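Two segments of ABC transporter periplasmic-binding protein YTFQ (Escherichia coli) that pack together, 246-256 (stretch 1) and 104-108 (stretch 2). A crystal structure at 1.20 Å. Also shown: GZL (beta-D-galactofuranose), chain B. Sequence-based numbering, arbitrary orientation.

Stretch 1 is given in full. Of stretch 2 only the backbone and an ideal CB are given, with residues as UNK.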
# COMPACT_ATOMS: atom_id res chain seq x y z
N GLU A 246 5.14 8.54 2.63
CA GLU A 246 3.80 8.62 3.20
C GLU A 246 2.73 8.27 2.18
O GLU A 246 2.78 8.73 1.04
CB GLU A 246 3.54 10.03 3.73
CG GLU A 246 2.19 10.20 4.40
CD GLU A 246 1.85 11.66 4.64
OE1 GLU A 246 2.01 12.12 5.79
OE2 GLU A 246 1.41 12.34 3.69
N LEU A 247 1.75 7.48 2.62
CA LEU A 247 0.56 7.16 1.85
C LEU A 247 -0.65 7.52 2.71
O LEU A 247 -0.80 6.98 3.80
CB LEU A 247 0.53 5.67 1.52
CG LEU A 247 -0.73 5.14 0.82
CD1 LEU A 247 -0.83 5.70 -0.59
CD2 LEU A 247 -0.72 3.63 0.81
N THR A 248 -1.51 8.41 2.23
CA THR A 248 -2.68 8.78 3.02
C THR A 248 -3.59 7.57 3.25
O THR A 248 -3.87 6.83 2.32
CB THR A 248 -3.50 9.92 2.38
OG1 THR A 248 -4.59 10.24 3.25
CG2 THR A 248 -4.04 9.53 1.01
N PRO A 249 -4.01 7.34 4.51
CA PRO A 249 -5.06 6.35 4.73
C PRO A 249 -6.43 6.78 4.20
O PRO A 249 -7.32 5.94 4.09
CB PRO A 249 -5.09 6.20 6.26
CG PRO A 249 -3.84 6.82 6.74
CD PRO A 249 -3.52 7.90 5.78
N ASN A 250 -6.60 8.06 3.89
CA ASN A 250 -7.90 8.57 3.45
C ASN A 250 -8.13 8.37 1.95
O ASN A 250 -8.14 9.32 1.16
CB ASN A 250 -8.07 10.04 3.83
CG ASN A 250 -9.50 10.51 3.70
OD1 ASN A 250 -10.39 9.74 3.35
ND2 ASN A 250 -9.74 11.79 3.98
N MET A 251 -8.31 7.11 1.59
CA MET A 251 -8.69 6.74 0.23
C MET A 251 -10.20 6.82 0.06
O MET A 251 -10.69 7.11 -1.03
CB MET A 251 -8.20 5.32 -0.07
CG MET A 251 -6.69 5.21 -0.05
SD MET A 251 -5.95 5.98 -1.49
CE MET A 251 -4.21 5.90 -1.06
N ALA A 252 -10.95 6.57 1.14
CA ALA A 252 -12.41 6.57 1.08
C ALA A 252 -12.99 7.97 0.89
O ALA A 252 -14.00 8.13 0.19
CB ALA A 252 -12.99 5.92 2.32
N GLY A 253 -12.37 8.98 1.49
CA GLY A 253 -12.85 10.36 1.39
C GLY A 253 -13.08 10.83 -0.04
O GLY A 253 -14.19 11.22 -0.39
N PRO A 254 -12.02 10.81 -0.87
CA PRO A 254 -12.19 11.17 -2.28
C PRO A 254 -13.21 10.31 -3.03
O PRO A 254 -13.87 10.81 -3.95
CB PRO A 254 -10.78 11.00 -2.86
CG PRO A 254 -9.88 11.15 -1.69
CD PRO A 254 -10.61 10.54 -0.54
N ALA A 255 -13.35 9.04 -2.66
CA ALA A 255 -14.37 8.18 -3.27
C ALA A 255 -15.77 8.63 -2.88
O ALA A 255 -16.66 8.71 -3.73
CB ALA A 255 -14.14 6.73 -2.89
N PHE A 256 -15.97 8.93 -1.60
CA PHE A 256 -17.25 9.49 -1.14
C PHE A 256 -17.55 10.83 -1.81
O PHE A 256 -18.69 11.09 -2.18
CB PHE A 256 -17.27 9.67 0.38
CG PHE A 256 -17.37 8.39 1.17
CD1 PHE A 256 -18.36 7.45 0.90
CD2 PHE A 256 -16.50 8.14 2.22
CE1 PHE A 256 -18.46 6.28 1.64
CE2 PHE A 256 -16.58 6.98 2.97
CZ PHE A 256 -17.57 6.04 2.67
N UNK A 104 -10.36 5.17 -9.82
CA UNK A 104 -9.45 4.56 -8.85
C UNK A 104 -8.84 5.68 -8.02
O UNK A 104 -8.23 6.59 -8.57
CB UNK A 104 -8.37 3.73 -9.54
N UNK A 105 -9.04 5.62 -6.70
CA UNK A 105 -8.37 6.53 -5.78
C UNK A 105 -7.12 5.84 -5.28
O UNK A 105 -7.19 4.76 -4.69
CB UNK A 105 -9.28 6.94 -4.62
N UNK A 106 -5.96 6.43 -5.54
CA UNK A 106 -4.70 5.74 -5.30
C UNK A 106 -3.54 6.70 -5.35
O UNK A 106 -3.64 7.78 -5.93
CB UNK A 106 -4.50 4.62 -6.32
N UNK A 107 -2.43 6.33 -4.72
CA UNK A 107 -1.17 7.00 -4.97
C UNK A 107 -0.63 6.59 -6.33
O UNK A 107 -1.10 5.62 -6.94
CB UNK A 107 -0.16 6.68 -3.87
N UNK A 108 0.34 7.35 -6.82
CA UNK A 108 1.18 6.93 -7.93
C UNK A 108 2.22 6.00 -7.31
O UNK A 108 3.19 6.45 -6.70
CB UNK A 108 1.82 8.11 -8.66
C6 GZL B . -1.52 0.68 -0.73
C5 GZL B . -1.74 -0.64 -0.59
C4 GZL B . -0.95 -1.54 0.33
C3 GZL B . -0.07 -0.98 1.42
C2 GZL B . -0.27 -1.63 2.55
O6 GZL B . -2.24 1.43 -1.57
O5 GZL B . -2.66 -1.23 -1.37
O4 GZL B . -1.82 -2.42 1.05
O3 GZL B . 0.82 -0.01 1.20
C1 GZL B . -1.37 -2.62 2.39
O2 GZL B . 0.36 -1.48 3.72
O1 GZL B . -0.92 -3.95 2.57

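Position 104 offers little evidence. Its backbone angles (phi/psi -114/122) are those of a strand, and its ideal CB has no atom of stretch 1 within 5.5 Å. Extended geometry is compatible with beta-branched residues, but stretch 1 sets no further preference. The deposited residue is T104, with chi1 in the m well; T104 CG2 comes no nearer to stretch 1 than 7.8 Å, to M251 SD, and makes no contact with it.

Position 105 is the most informative. The backbone is again extended (-95/120), and CA-to-CB points toward stretch 1. The ideal CB lies 3.9 Å from M251 O, 4.7 Å from P254 CB and 5.0 Å from A255 N, so a side chain here packs against M251, P254 and A255. The surface it meets is mainly apolar: the thioether of M251, the ring of P254 and the methyl of A255. M251 O could accept a hydrogen bond, so a small hydroxyl cannot be excluded, but the carbon-rich surroundings suit a compact aliphatic residue, and the strand conformation is favourable to valine or isoleucine. The spacing leaves limited depth before the helix backbone is reached. The deposited residue is V105, chi1 t. V105 CG1 lies 3.5 Å from M251 O and 3.9 Å from both M251 SD and P254 CB; V105 CG2 lies 4.0 Å from A255 N and 4.2 Å from A255 CB, and also within 4.2 Å of M251 O and P254 CB. With 92 Å² covered by stretch 1, V105 has the largest share in stretch 2 of a contact that buries 253 Å² in total, and no hydrogen bond crosses between the stretches.

At position 106 the chain is nearly fully extended (-167/158) and CA-to-CB points away, as expected from strand alternation. The ideal CB is 5.2 Å from M251 SD, so stretch 1 scarcely restricts the side chain, and many types would suit. The backbone is closer: M251 SD is 4.0 Å from the CA of this residue. It is T106, chi1 t, whose OG1 donates a hydrogen bond to the backbone O of residue 107 at 2.9 Å, a bond within stretch 2.

At position 107 (-74/165) CA-to-CB points toward stretch 1. Its ideal CB is already 3.5 Å from L247 CD1, which is tight, and 5.0 Å from M251 CE. Little room remains in the direction of L247, so a small side chain is the simplest choice, with alanine the leading candidate; a longer one would have to leave CB on a course avoiding that methyl. The residue is A107. Its CB packs at 3.5 Å against L247 CD1, while M251 CE approaches its backbone N at 4.1 Å. L247 also reaches the sugar, its CD2 being 3.4 Å from C6 of GZL.

At position 108 (-80/100) nothing of stretch 1 lies within 5.5 Å of the ideal CB, so many side chains, polar ones included, would suit. The deposited D108 occupies an N-cap position, where aspartate is common; its side chain caps a backbone N just past the stretch.

Stretch 2 (104-108) TVTAD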
# COMPACT_ATOMS: atom_id res chain seq x y z
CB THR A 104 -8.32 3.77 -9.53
OG1 THR A 104 -8.88 2.82 -10.44
CG2 THR A 104 -7.47 3.04 -8.50
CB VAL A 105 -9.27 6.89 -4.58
CG1 VAL A 105 -8.56 7.91 -3.69
CG2 VAL A 105 -10.61 7.43 -5.06
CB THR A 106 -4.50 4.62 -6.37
OG1 THR A 106 -3.28 3.91 -6.11
CG2 THR A 106 -4.46 5.21 -7.77
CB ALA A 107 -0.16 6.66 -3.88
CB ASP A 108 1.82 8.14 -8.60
CG ASP A 108 2.75 7.78 -9.74
OD1 ASP A 108 3.14 6.59 -9.88
OD2 ASP A 108 3.11 8.70 -10.51
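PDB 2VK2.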